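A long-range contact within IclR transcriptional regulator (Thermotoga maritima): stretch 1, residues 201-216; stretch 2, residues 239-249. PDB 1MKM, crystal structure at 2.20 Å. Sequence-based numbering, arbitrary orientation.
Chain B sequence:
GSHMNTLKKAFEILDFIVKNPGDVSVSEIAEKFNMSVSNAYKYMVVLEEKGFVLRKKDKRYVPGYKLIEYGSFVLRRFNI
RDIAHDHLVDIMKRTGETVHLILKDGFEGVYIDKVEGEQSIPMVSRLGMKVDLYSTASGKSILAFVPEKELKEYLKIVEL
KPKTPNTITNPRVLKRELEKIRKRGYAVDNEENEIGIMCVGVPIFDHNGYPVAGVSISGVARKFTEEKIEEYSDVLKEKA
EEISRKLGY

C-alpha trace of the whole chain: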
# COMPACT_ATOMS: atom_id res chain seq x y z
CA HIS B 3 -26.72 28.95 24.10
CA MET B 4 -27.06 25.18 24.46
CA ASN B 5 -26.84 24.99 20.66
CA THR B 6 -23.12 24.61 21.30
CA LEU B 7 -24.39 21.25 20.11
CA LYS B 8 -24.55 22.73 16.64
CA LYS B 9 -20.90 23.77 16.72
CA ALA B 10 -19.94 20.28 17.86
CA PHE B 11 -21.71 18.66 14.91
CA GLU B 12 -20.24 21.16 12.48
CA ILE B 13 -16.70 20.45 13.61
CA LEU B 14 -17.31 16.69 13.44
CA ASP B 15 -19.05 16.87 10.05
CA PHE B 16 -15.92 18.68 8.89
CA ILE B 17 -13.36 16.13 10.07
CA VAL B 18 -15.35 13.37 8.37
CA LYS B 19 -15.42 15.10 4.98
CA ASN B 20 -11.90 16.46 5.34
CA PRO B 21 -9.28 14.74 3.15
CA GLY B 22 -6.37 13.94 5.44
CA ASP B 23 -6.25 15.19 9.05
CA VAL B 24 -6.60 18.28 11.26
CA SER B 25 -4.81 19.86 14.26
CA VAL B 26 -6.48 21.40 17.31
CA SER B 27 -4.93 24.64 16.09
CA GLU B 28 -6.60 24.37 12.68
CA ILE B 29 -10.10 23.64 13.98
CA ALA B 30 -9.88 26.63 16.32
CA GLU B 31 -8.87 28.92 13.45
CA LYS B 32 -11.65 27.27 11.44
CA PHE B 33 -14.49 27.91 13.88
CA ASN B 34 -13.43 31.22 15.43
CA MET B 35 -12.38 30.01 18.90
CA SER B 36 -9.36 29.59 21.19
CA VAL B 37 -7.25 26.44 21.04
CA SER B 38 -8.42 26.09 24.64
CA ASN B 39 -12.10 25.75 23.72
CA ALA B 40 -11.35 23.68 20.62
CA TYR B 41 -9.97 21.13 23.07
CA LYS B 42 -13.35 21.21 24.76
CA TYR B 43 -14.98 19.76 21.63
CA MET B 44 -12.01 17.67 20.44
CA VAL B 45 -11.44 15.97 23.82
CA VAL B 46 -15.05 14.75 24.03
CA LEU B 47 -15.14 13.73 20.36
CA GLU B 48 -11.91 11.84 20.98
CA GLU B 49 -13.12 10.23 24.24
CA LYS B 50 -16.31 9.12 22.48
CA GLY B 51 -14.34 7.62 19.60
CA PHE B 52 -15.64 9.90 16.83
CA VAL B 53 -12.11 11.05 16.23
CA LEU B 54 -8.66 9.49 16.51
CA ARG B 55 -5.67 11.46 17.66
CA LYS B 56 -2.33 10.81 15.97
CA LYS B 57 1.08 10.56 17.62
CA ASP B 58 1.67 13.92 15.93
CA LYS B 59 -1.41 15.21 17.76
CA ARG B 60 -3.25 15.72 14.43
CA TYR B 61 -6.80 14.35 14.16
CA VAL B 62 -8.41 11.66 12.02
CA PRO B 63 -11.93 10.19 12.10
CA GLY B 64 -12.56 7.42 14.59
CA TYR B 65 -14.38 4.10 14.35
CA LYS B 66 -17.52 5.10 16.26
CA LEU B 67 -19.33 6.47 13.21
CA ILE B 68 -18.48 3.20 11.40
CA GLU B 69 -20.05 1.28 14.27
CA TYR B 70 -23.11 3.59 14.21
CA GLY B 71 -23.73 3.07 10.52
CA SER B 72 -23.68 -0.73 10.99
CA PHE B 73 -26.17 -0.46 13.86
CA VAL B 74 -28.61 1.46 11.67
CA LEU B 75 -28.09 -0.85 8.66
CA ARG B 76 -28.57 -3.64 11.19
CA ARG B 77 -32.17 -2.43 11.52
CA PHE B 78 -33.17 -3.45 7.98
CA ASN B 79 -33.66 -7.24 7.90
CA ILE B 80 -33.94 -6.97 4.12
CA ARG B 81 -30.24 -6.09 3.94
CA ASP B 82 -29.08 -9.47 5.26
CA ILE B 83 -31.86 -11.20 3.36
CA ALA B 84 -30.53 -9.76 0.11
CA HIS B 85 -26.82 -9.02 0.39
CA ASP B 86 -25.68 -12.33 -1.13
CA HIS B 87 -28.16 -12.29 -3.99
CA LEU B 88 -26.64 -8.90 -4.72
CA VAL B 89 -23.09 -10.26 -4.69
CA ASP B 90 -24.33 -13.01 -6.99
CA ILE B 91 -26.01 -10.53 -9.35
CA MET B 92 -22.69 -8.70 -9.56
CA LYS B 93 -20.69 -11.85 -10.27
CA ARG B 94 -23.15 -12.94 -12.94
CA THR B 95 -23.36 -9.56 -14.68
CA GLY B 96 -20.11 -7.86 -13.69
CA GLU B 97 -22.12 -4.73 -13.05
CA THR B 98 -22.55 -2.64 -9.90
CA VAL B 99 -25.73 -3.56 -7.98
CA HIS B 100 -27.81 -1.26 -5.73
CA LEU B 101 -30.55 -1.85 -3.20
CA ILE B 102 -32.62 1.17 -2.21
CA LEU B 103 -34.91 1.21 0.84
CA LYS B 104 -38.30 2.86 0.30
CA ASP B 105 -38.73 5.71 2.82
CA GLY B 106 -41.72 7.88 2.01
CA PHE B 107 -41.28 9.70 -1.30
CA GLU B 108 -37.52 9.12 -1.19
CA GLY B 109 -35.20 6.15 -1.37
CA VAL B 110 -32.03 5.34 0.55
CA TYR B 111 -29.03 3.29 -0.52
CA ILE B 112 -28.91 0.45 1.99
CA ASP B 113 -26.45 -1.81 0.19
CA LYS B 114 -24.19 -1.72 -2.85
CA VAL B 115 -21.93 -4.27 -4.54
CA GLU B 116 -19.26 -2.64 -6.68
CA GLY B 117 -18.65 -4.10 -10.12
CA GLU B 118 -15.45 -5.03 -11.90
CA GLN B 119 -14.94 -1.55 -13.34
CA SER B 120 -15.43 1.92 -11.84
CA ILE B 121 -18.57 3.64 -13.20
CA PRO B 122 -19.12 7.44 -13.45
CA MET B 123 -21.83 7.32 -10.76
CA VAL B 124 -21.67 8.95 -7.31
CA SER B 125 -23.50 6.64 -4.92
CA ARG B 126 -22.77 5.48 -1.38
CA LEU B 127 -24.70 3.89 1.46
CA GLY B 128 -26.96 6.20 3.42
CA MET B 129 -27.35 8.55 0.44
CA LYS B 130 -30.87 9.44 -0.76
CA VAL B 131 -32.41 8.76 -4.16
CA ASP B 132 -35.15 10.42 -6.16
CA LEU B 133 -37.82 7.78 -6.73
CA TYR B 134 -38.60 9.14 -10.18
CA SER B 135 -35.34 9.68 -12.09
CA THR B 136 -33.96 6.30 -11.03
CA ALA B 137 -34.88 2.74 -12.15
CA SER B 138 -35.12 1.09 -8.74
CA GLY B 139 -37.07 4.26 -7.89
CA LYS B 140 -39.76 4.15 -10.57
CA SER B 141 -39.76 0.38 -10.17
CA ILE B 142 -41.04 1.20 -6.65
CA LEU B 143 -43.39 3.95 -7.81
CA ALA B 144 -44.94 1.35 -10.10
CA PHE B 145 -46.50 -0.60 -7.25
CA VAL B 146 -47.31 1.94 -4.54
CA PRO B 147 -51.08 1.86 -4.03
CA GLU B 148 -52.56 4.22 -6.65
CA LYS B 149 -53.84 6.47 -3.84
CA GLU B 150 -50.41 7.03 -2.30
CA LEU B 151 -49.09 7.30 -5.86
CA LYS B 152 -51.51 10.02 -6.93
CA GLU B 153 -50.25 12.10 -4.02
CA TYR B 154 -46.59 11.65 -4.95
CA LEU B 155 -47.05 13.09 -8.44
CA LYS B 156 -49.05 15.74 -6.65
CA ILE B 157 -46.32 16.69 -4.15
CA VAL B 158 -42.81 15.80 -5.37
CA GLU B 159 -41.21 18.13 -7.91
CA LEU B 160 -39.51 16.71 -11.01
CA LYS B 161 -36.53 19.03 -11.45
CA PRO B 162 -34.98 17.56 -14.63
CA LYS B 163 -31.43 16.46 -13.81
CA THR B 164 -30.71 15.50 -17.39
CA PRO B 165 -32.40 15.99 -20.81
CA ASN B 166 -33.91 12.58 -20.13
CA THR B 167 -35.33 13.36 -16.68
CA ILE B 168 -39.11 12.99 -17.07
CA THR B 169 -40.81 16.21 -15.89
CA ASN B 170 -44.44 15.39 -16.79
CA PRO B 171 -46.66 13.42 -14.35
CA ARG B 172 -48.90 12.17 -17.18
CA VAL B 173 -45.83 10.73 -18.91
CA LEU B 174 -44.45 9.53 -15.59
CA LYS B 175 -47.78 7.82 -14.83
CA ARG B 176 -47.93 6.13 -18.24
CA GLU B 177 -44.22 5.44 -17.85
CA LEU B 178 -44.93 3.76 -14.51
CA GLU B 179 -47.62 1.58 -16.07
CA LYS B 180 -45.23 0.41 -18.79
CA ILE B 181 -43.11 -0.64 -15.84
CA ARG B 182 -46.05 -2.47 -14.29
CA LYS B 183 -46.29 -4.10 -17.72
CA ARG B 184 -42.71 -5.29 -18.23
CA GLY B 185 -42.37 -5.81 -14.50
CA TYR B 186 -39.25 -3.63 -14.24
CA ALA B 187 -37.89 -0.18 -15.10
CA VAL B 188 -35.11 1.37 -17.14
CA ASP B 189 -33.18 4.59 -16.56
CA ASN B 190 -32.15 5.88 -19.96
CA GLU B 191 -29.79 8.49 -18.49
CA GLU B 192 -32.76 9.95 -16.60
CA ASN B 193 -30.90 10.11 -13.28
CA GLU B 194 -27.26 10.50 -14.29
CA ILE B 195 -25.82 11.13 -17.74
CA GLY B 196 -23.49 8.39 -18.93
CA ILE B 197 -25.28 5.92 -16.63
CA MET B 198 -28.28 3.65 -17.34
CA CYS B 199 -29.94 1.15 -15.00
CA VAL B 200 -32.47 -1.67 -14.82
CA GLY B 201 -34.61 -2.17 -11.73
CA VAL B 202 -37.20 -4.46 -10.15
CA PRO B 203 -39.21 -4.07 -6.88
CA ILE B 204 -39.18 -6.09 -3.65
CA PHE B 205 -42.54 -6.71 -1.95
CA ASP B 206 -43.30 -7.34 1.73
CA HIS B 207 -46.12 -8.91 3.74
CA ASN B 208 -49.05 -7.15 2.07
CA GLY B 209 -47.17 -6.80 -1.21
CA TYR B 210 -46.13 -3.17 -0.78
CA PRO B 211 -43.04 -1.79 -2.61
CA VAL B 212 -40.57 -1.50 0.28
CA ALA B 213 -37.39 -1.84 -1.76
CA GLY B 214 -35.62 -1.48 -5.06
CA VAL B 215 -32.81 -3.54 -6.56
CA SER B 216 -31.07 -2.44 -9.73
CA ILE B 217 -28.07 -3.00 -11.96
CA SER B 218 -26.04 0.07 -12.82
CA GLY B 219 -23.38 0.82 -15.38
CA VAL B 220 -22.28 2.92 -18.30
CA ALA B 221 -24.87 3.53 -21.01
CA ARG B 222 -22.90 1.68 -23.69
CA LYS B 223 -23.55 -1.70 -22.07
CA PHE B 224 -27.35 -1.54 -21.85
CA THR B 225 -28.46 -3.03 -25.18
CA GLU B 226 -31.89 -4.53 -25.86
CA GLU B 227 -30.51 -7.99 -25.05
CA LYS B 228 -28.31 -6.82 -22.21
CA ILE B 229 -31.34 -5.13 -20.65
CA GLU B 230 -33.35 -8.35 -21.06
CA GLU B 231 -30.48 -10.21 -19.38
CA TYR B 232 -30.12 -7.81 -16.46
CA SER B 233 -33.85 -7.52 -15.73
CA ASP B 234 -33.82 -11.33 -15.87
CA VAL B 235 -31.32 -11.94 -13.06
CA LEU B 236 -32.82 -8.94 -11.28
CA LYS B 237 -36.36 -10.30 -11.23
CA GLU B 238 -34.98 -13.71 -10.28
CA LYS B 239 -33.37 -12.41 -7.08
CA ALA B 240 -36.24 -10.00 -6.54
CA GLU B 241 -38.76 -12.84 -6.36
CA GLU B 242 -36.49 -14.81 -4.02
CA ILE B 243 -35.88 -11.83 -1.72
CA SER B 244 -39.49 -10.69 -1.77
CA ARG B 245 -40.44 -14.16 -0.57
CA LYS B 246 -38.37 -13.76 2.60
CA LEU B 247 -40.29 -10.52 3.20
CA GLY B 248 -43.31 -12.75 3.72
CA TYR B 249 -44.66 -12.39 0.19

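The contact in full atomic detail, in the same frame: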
# COMPACT_ATOMS: atom_id res chain seq x y z
N GLY B 201 -34.17 -1.88 -13.08
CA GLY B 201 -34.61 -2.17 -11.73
C GLY B 201 -35.91 -2.94 -11.60
O GLY B 201 -36.77 -2.88 -12.48
N VAL B 202 -36.04 -3.64 -10.48
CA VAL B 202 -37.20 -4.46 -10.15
C VAL B 202 -37.52 -4.22 -8.67
O VAL B 202 -36.62 -3.97 -7.87
CB VAL B 202 -36.89 -5.95 -10.38
CG1 VAL B 202 -38.09 -6.81 -10.02
CG2 VAL B 202 -36.49 -6.19 -11.81
N PRO B 203 -38.81 -4.29 -8.28
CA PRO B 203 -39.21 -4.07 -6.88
C PRO B 203 -39.02 -5.28 -5.96
O PRO B 203 -38.67 -6.37 -6.40
CB PRO B 203 -40.69 -3.69 -6.98
CG PRO B 203 -40.84 -3.22 -8.39
CD PRO B 203 -39.99 -4.19 -9.16
N ILE B 204 -39.27 -5.06 -4.68
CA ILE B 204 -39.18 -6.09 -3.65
C ILE B 204 -40.40 -5.88 -2.77
O ILE B 204 -40.51 -4.85 -2.11
CB ILE B 204 -37.92 -5.92 -2.77
CG1 ILE B 204 -36.64 -6.20 -3.57
CG2 ILE B 204 -38.00 -6.88 -1.58
CD1 ILE B 204 -36.34 -7.69 -3.77
N PHE B 205 -41.32 -6.84 -2.75
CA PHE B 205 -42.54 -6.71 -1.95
C PHE B 205 -42.43 -7.35 -0.56
O PHE B 205 -41.62 -8.26 -0.32
CB PHE B 205 -43.72 -7.30 -2.72
CG PHE B 205 -43.90 -6.71 -4.09
CD1 PHE B 205 -43.87 -7.53 -5.22
CD2 PHE B 205 -44.03 -5.33 -4.25
CE1 PHE B 205 -43.98 -6.97 -6.50
CE2 PHE B 205 -44.14 -4.77 -5.53
CZ PHE B 205 -44.11 -5.59 -6.66
N ASP B 206 -43.27 -6.86 0.35
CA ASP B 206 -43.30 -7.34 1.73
C ASP B 206 -44.53 -8.19 2.03
O ASP B 206 -45.07 -8.84 1.14
CB ASP B 206 -43.26 -6.14 2.67
CG ASP B 206 -44.51 -5.29 2.57
OD1 ASP B 206 -45.11 -5.23 1.48
OD2 ASP B 206 -44.90 -4.66 3.59
N HIS B 207 -44.95 -8.17 3.29
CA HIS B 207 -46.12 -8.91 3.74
C HIS B 207 -47.31 -8.71 2.81
O HIS B 207 -47.69 -9.60 2.05
CB HIS B 207 -46.52 -8.45 5.15
CG HIS B 207 -45.81 -9.15 6.26
ND1 HIS B 207 -44.49 -9.53 6.17
CD2 HIS B 207 -46.23 -9.51 7.50
CE1 HIS B 207 -44.12 -10.09 7.31
NE2 HIS B 207 -45.16 -10.09 8.13
N ASN B 208 -47.89 -7.52 2.87
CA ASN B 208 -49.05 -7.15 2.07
C ASN B 208 -48.68 -6.65 0.68
O ASN B 208 -49.34 -5.76 0.13
CB ASN B 208 -49.85 -6.09 2.81
CG ASN B 208 -49.93 -6.36 4.30
OD1 ASN B 208 -48.90 -6.38 5.00
ND2 ASN B 208 -51.14 -6.57 4.81
N GLY B 209 -47.61 -7.20 0.12
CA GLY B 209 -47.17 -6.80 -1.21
C GLY B 209 -47.05 -5.31 -1.47
O GLY B 209 -47.62 -4.80 -2.44
N TYR B 210 -46.34 -4.60 -0.61
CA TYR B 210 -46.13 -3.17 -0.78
C TYR B 210 -44.68 -3.03 -1.29
O TYR B 210 -43.83 -3.87 -0.99
CB TYR B 210 -46.31 -2.45 0.57
CG TYR B 210 -46.09 -0.94 0.54
CD1 TYR B 210 -47.06 -0.07 0.02
CD2 TYR B 210 -44.90 -0.39 1.02
CE1 TYR B 210 -46.85 1.33 -0.01
CE2 TYR B 210 -44.68 1.00 1.00
CZ TYR B 210 -45.65 1.85 0.48
OH TYR B 210 -45.40 3.22 0.43
N PRO B 211 -44.40 -1.98 -2.09
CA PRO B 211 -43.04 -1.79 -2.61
C PRO B 211 -42.12 -1.16 -1.56
O PRO B 211 -42.00 0.07 -1.50
CB PRO B 211 -43.26 -0.89 -3.81
CG PRO B 211 -44.38 -0.01 -3.34
CD PRO B 211 -45.33 -1.00 -2.70
N VAL B 212 -41.47 -1.99 -0.76
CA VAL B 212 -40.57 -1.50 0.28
C VAL B 212 -39.11 -1.41 -0.13
O VAL B 212 -38.28 -0.91 0.63
CB VAL B 212 -40.61 -2.40 1.52
CG1 VAL B 212 -42.02 -2.47 2.05
CG2 VAL B 212 -40.07 -3.78 1.17
N ALA B 213 -38.78 -1.89 -1.33
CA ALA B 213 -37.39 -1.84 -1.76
C ALA B 213 -37.18 -1.82 -3.26
O ALA B 213 -38.10 -2.07 -4.04
CB ALA B 213 -36.62 -3.00 -1.16
N GLY B 214 -35.95 -1.52 -3.66
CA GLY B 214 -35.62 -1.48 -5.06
C GLY B 214 -34.22 -2.03 -5.25
O GLY B 214 -33.31 -1.66 -4.52
N VAL B 215 -34.09 -2.93 -6.22
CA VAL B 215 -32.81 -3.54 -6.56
C VAL B 215 -32.57 -3.16 -8.01
O VAL B 215 -33.51 -3.16 -8.82
CB VAL B 215 -32.88 -5.07 -6.47
CG1 VAL B 215 -33.19 -5.48 -5.06
CG2 VAL B 215 -33.95 -5.61 -7.39
N SER B 216 -31.34 -2.80 -8.35
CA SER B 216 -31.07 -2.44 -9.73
C SER B 216 -29.63 -2.70 -10.13
O SER B 216 -28.75 -2.85 -9.28
CB SER B 216 -31.45 -0.97 -9.99
OG SER B 216 -30.68 -0.08 -9.21
N LYS B 239 -33.75 -12.64 -8.47
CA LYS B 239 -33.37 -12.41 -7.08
C LYS B 239 -34.51 -11.68 -6.40
O LYS B 239 -34.84 -11.96 -5.25
CB LYS B 239 -32.09 -11.56 -7.00
CG LYS B 239 -30.85 -12.23 -7.59
CD LYS B 239 -30.49 -13.51 -6.83
CE LYS B 239 -29.20 -14.15 -7.37
NZ LYS B 239 -28.84 -15.38 -6.62
N ALA B 240 -35.13 -10.74 -7.12
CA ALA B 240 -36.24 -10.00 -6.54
C ALA B 240 -37.25 -10.98 -5.94
O ALA B 240 -37.54 -10.95 -4.74
CB ALA B 240 -36.91 -9.15 -7.61
N GLU B 241 -37.79 -11.85 -6.79
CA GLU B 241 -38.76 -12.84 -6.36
C GLU B 241 -38.29 -13.61 -5.12
O GLU B 241 -39.04 -13.77 -4.16
CB GLU B 241 -39.07 -13.81 -7.50
CG GLU B 241 -39.85 -15.03 -7.07
CD GLU B 241 -40.32 -15.87 -8.24
OE1 GLU B 241 -39.50 -16.12 -9.15
OE2 GLU B 241 -41.50 -16.28 -8.24
N GLU B 242 -37.04 -14.06 -5.15
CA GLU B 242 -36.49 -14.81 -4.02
C GLU B 242 -36.45 -14.00 -2.73
O GLU B 242 -36.83 -14.49 -1.67
CB GLU B 242 -35.08 -15.31 -4.34
CG GLU B 242 -34.32 -15.84 -3.13
CD GLU B 242 -34.90 -17.13 -2.60
OE1 GLU B 242 -36.14 -17.20 -2.43
OE2 GLU B 242 -34.13 -18.07 -2.34
N ILE B 243 -35.98 -12.75 -2.85
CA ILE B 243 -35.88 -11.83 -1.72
C ILE B 243 -37.27 -11.49 -1.20
O ILE B 243 -37.54 -11.61 -0.00
CB ILE B 243 -35.18 -10.50 -2.11
CG1 ILE B 243 -33.76 -10.78 -2.60
CG2 ILE B 243 -35.16 -9.56 -0.91
CD1 ILE B 243 -33.14 -9.62 -3.37
N SER B 244 -38.13 -11.05 -2.12
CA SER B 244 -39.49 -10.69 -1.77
C SER B 244 -40.12 -11.78 -0.91
O SER B 244 -40.78 -11.49 0.09
CB SER B 244 -40.31 -10.48 -3.03
OG SER B 244 -39.64 -9.58 -3.90
N ARG B 245 -39.91 -13.03 -1.31
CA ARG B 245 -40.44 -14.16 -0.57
C ARG B 245 -40.11 -14.03 0.91
O ARG B 245 -41.01 -14.03 1.76
CB ARG B 245 -39.86 -15.47 -1.12
CG ARG B 245 -40.42 -15.85 -2.47
CD ARG B 245 -39.71 -17.06 -3.03
NE ARG B 245 -40.36 -17.56 -4.24
CZ ARG B 245 -39.87 -18.52 -5.02
NH1 ARG B 245 -38.71 -19.08 -4.71
NH2 ARG B 245 -40.55 -18.91 -6.09
N LYS B 246 -38.82 -13.91 1.22
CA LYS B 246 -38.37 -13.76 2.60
C LYS B 246 -39.15 -12.67 3.34
O LYS B 246 -39.40 -12.77 4.54
CB LYS B 246 -36.87 -13.45 2.64
CG LYS B 246 -35.96 -14.68 2.73
CD LYS B 246 -36.31 -15.72 1.69
CE LYS B 246 -35.30 -16.85 1.65
NZ LYS B 246 -34.01 -16.38 1.08
N LEU B 247 -39.53 -11.62 2.61
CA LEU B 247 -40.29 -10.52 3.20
C LEU B 247 -41.75 -10.93 3.41
O LEU B 247 -42.64 -10.08 3.48
CB LEU B 247 -40.24 -9.28 2.29
CG LEU B 247 -39.05 -8.34 2.43
CD1 LEU B 247 -37.75 -9.06 2.15
CD2 LEU B 247 -39.24 -7.18 1.47
N GLY B 248 -41.97 -12.23 3.50
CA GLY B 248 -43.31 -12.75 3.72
C GLY B 248 -44.26 -12.43 2.58
O GLY B 248 -45.39 -11.99 2.81
N TYR B 249 -43.81 -12.65 1.35
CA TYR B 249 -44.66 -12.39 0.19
C TYR B 249 -44.73 -13.63 -0.69
O TYR B 249 -45.82 -14.26 -0.73
CB TYR B 249 -44.12 -11.21 -0.62
CG TYR B 249 -44.93 -10.92 -1.87
CD1 TYR B 249 -46.32 -10.79 -1.81
CD2 TYR B 249 -44.31 -10.72 -3.10
CE1 TYR B 249 -47.07 -10.47 -2.94
CE2 TYR B 249 -45.05 -10.40 -4.24
CZ TYR B 249 -46.43 -10.28 -4.15
OH TYR B 249 -47.16 -9.93 -5.26
OXT TYR B 249 -43.71 -13.94 -1.33

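The C-terminal helix packs along the strand that runs through Val-202 and Pro-203 with nearly parallel direction (17° between axes, 6.9 Å at closest approach), and few polar groups are satisfied across the contact. Ser-244 makes one of the two hydrogen bonds across the contact, both weak. Ser-244 OG donates to Ala-240 O one turn back (2.6 Å), and the same Ser-244 OG can still accept from Phe-205 N; at 3.4 Å and 147° that bond is weak. Phe-205 O receives no hydrogen bond from the helix: Ser-244 O, 3.4 Å from it, is also an acceptor, and Ser-244 CA makes a bent CA-H...O contact with Phe-205 O (3.5 Å, 128° at H).

Beyond the helix, His-207 ND1 donates weakly to Leu-247 O (3.3 Å, 156°), an oxygen lying near the imidazole plane. His-207 N is nearer to Leu-247 O, at 3.0 Å, but its angle is too poor for a bond. Within the turn, Asp-206 OD1 accepts from Tyr-210 N (2.5 Å, 158°), and Asp-206 O from Gly-209 N (3.2 Å).

Apolar contacts make up much of the rest. Ile-204 CD1 meets Ile-243 CB at 3.5 Å, while Leu-247 CD2 touches Ile-204 CG2 (3.3 Å) and Val-212 CG2 (3.5 Å). Phe-205 turns its ring edge toward the face of Tyr-249, with planes at 80° and centroids 5.3 Å apart.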